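Csc2 (Thermofilum pendens, PDB 4TXD) is a Cas7-family protein of the type I-D CRISPR system that binds a zinc ion and probably binds RNA in the prokaryotic immune response. Local coordinates at residues R110-S115 and D346-S351. Numbering follows the deposited sequence.
Sequences REYRDS and DLWRSS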
loop_
_atom_site.group_PDB
_atom_site.type_symbol
_atom_site.label_atom_id
_atom_site.label_comp_id
_atom_site.label_asym_id
_atom_site.label_seq_id
_atom_site.Cartn_x
_atom_site.Cartn_y
_atom_site.Cartn_z
ATOM N N ARG A 110 3.798 14.321 3.971
ATOM C CA ARG A 110 4.616 15.286 4.687
ATOM C C ARG A 110 5.337 16.224 3.718
ATOM O O ARG A 110 5.442 17.426 3.967
ATOM C CB ARG A 110 5.612 14.576 5.582
ATOM C CG ARG A 110 5.004 14.057 6.862
ATOM C CD ARG A 110 5.947 13.093 7.543
ATOM N NE ARG A 110 5.412 12.605 8.808
ATOM C CZ ARG A 110 5.823 11.488 9.405
ATOM N NH1 ARG A 110 6.763 10.738 8.835
ATOM N NH2 ARG A 110 5.288 11.113 10.562
ATOM N N GLU A 111 5.807 15.683 2.601
ATOM C CA GLU A 111 6.483 16.507 1.604
ATOM C C GLU A 111 5.505 17.416 0.870
ATOM O O GLU A 111 5.867 18.524 0.453
ATOM C CB GLU A 111 7.251 15.627 0.617
ATOM C CG GLU A 111 8.491 15.001 1.268
ATOM C CD GLU A 111 9.275 14.092 0.333
ATOM O OE1 GLU A 111 8.941 14.001 -0.877
ATOM O OE2 GLU A 111 10.233 13.467 0.831
ATOM N N TYR A 112 4.267 16.957 0.710
ATOM C CA TYR A 112 3.232 17.799 0.132
ATOM C C TYR A 112 3.019 18.994 1.040
ATOM O O TYR A 112 3.008 20.148 0.588
ATOM C CB TYR A 112 1.922 17.038 -0.058
ATOM C CG TYR A 112 0.768 17.947 -0.430
ATOM C CD1 TYR A 112 0.640 18.436 -1.725
ATOM C CD2 TYR A 112 -0.192 18.318 0.516
ATOM C CE1 TYR A 112 -0.410 19.273 -2.079
ATOM C CE2 TYR A 112 -1.251 19.156 0.168
ATOM C CZ TYR A 112 -1.349 19.633 -1.126
ATOM O OH TYR A 112 -2.385 20.468 -1.485
ATOM N N ARG A 113 2.875 18.703 2.328
ATOM C CA ARG A 113 2.677 19.736 3.336
ATOM C C ARG A 113 3.781 20.785 3.287
ATOM O O ARG A 113 3.524 21.985 3.380
ATOM C CB ARG A 113 2.622 19.114 4.729
ATOM C CG ARG A 113 2.552 20.121 5.858
ATOM C CD ARG A 113 2.981 19.491 7.163
ATOM N NE ARG A 113 4.385 19.096 7.108
ATOM C CZ ARG A 113 4.912 18.080 7.781
ATOM N NH1 ARG A 113 4.148 17.330 8.570
ATOM N NH2 ARG A 113 6.205 17.806 7.656
ATOM N N ASP A 114 5.016 20.326 3.145
ATOM C CA ASP A 114 6.161 21.228 3.161
ATOM C C ASP A 114 6.358 21.967 1.846
ATOM O O ASP A 114 7.185 22.862 1.756
ATOM C CB ASP A 114 7.419 20.451 3.521
ATOM C CG ASP A 114 7.405 19.982 4.951
ATOM O OD1 ASP A 114 6.606 20.531 5.738
ATOM O OD2 ASP A 114 8.189 19.075 5.290
ATOM N N SER A 115 5.600 21.592 0.827
ATOM C CA SER A 115 5.640 22.306 -0.435
ATOM C C SER A 115 4.673 23.498 -0.452
ATOM O O SER A 115 4.730 24.317 -1.358
ATOM C CB SER A 115 5.307 21.369 -1.586
ATOM O OG SER A 115 3.900 21.244 -1.749
ATOM N N ASP A 346 -6.223 16.821 -4.491
ATOM C CA ASP A 346 -7.428 16.057 -4.734
ATOM C C ASP A 346 -7.470 14.829 -3.826
ATOM O O ASP A 346 -8.546 14.383 -3.432
ATOM C CB ASP A 346 -7.517 15.669 -6.194
ATOM C CG ASP A 346 -7.575 16.881 -7.096
ATOM O OD1 ASP A 346 -8.404 17.772 -6.822
ATOM O OD2 ASP A 346 -6.778 16.959 -8.050
ATOM N N LEU A 347 -6.296 14.317 -3.477
ATOM C CA LEU A 347 -6.197 13.205 -2.538
ATOM C C LEU A 347 -6.728 13.605 -1.160
ATOM O O LEU A 347 -7.475 12.863 -0.519
ATOM C CB LEU A 347 -4.749 12.728 -2.422
ATOM C CG LEU A 347 -4.504 11.561 -1.459
ATOM C CD1 LEU A 347 -5.191 10.269 -1.950
ATOM C CD2 LEU A 347 -2.990 11.362 -1.196
ATOM N N TRP A 348 -6.330 14.765 -0.696
ATOM C CA TRP A 348 -6.793 15.277 0.580
ATOM C C TRP A 348 -8.308 15.561 0.536
ATOM O O TRP A 348 -9.022 15.185 1.414
ATOM C CB TRP A 348 -6.008 16.507 0.985
ATOM C CG TRP A 348 -4.932 16.354 1.962
ATOM C CD1 TRP A 348 -3.642 16.623 1.761
ATOM C CD2 TRP A 348 -5.040 15.962 3.325
ATOM N NE1 TRP A 348 -2.927 16.420 2.871
ATOM C CE2 TRP A 348 -3.760 16.009 3.862
ATOM C CE3 TRP A 348 -6.093 15.573 4.147
ATOM C CZ2 TRP A 348 -3.503 15.695 5.162
ATOM C CZ3 TRP A 348 -5.830 15.256 5.414
ATOM C CH2 TRP A 348 -4.556 15.309 5.925
ATOM N N ARG A 349 -8.776 16.191 -0.523
ATOM C CA ARG A 349 -10.222 16.373 -0.721
ATOM C C ARG A 349 -10.976 15.046 -0.617
ATOM O O ARG A 349 -12.031 14.963 0.015
ATOM C CB ARG A 349 -10.529 17.001 -2.087
ATOM C CG ARG A 349 -10.272 18.507 -2.209
ATOM C CD ARG A 349 -10.444 18.982 -3.664
ATOM N NE ARG A 349 -11.717 18.545 -4.226
ATOM C CZ ARG A 349 -11.851 17.731 -5.274
ATOM N NH1 ARG A 349 -10.790 17.267 -5.916
ATOM N NH2 ARG A 349 -13.060 17.386 -5.690
ATOM N N SER A 350 -10.435 14.011 -1.253
ATOM C CA SER A 350 -11.044 12.682 -1.227
ATOM C C SER A 350 -11.024 12.064 0.176
ATOM O O SER A 350 -11.965 11.371 0.583
ATOM C CB SER A 350 -10.322 11.759 -2.210
ATOM O OG SER A 350 -11.066 10.587 -2.452
ATOM N N SER A 351 -9.979 12.318 0.925
ATOM C CA SER A 351 -9.842 11.711 2.215
ATOM C C SER A 351 -10.809 12.324 3.199
ATOM O O SER A 351 -11.428 11.641 3.940
ATOM C CB SER A 351 -8.432 11.830 2.753
ATOM O OG SER A 351 -8.199 11.041 3.865
#
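With CG of Tyr112 anti to the backbone N (chi1 170°), the phenol reaches out from helix 94-115 to helix 343-365, where the indole of Trp348, its chi1 of -100° lying off the staggered positions, presents CD1 and NE1 to it. Between 110-115 and 346-351 this pair alone makes contact: their CA atoms lie 10.3 Å apart, and between these two segments the distance is spanned by the two rings. The touching falls to CD2 and CE2 of the phenol and to CD1 and NE1 of the indole. Tyr112 CE2 sits 3.8 Å from Trp348 CD1, and the neighbouring Tyr112 CD2 lies 4.1 Å from Trp348 NE1, which is van der Waals packing between the phenol and the pyrrole part of the indole. The planes are inclined at 42° with the phenol and five-membered ring centroids 5.7 Å apart, so the two rings meet obliquely. Both residues are buried, and the phenol hydroxyl is satisfied by a hydrogen bond with the carbonyl oxygen of Pro340, which ties the ring to the chain just before helix 343-365. Replacing the tyrosine by alanine would probably leave Pro340 O without this partner and open a gap beside CD1 and NE1 of Trp348. At its backbone, Tyr112 O accepts from both Ser115 N and Ser115 OG, with Ser115 OG 2.7 Å from Tyr112 O, in the carbonyl plane and on a lone pair. Beyond the phenol, the indole packs edge-to-face with Trp144 and touches Leu124 and Val128 of helix 118-134 as well as Pro169 and Cys168. This is a buried aromatic contact between helix 94-115 and helix 343-365 of this Cas7-family protein, beside the zinc site formed by Cys146, Asp165, Cys168 and Cys171, with the Trp348 side chain about 6 Å from the zinc ion.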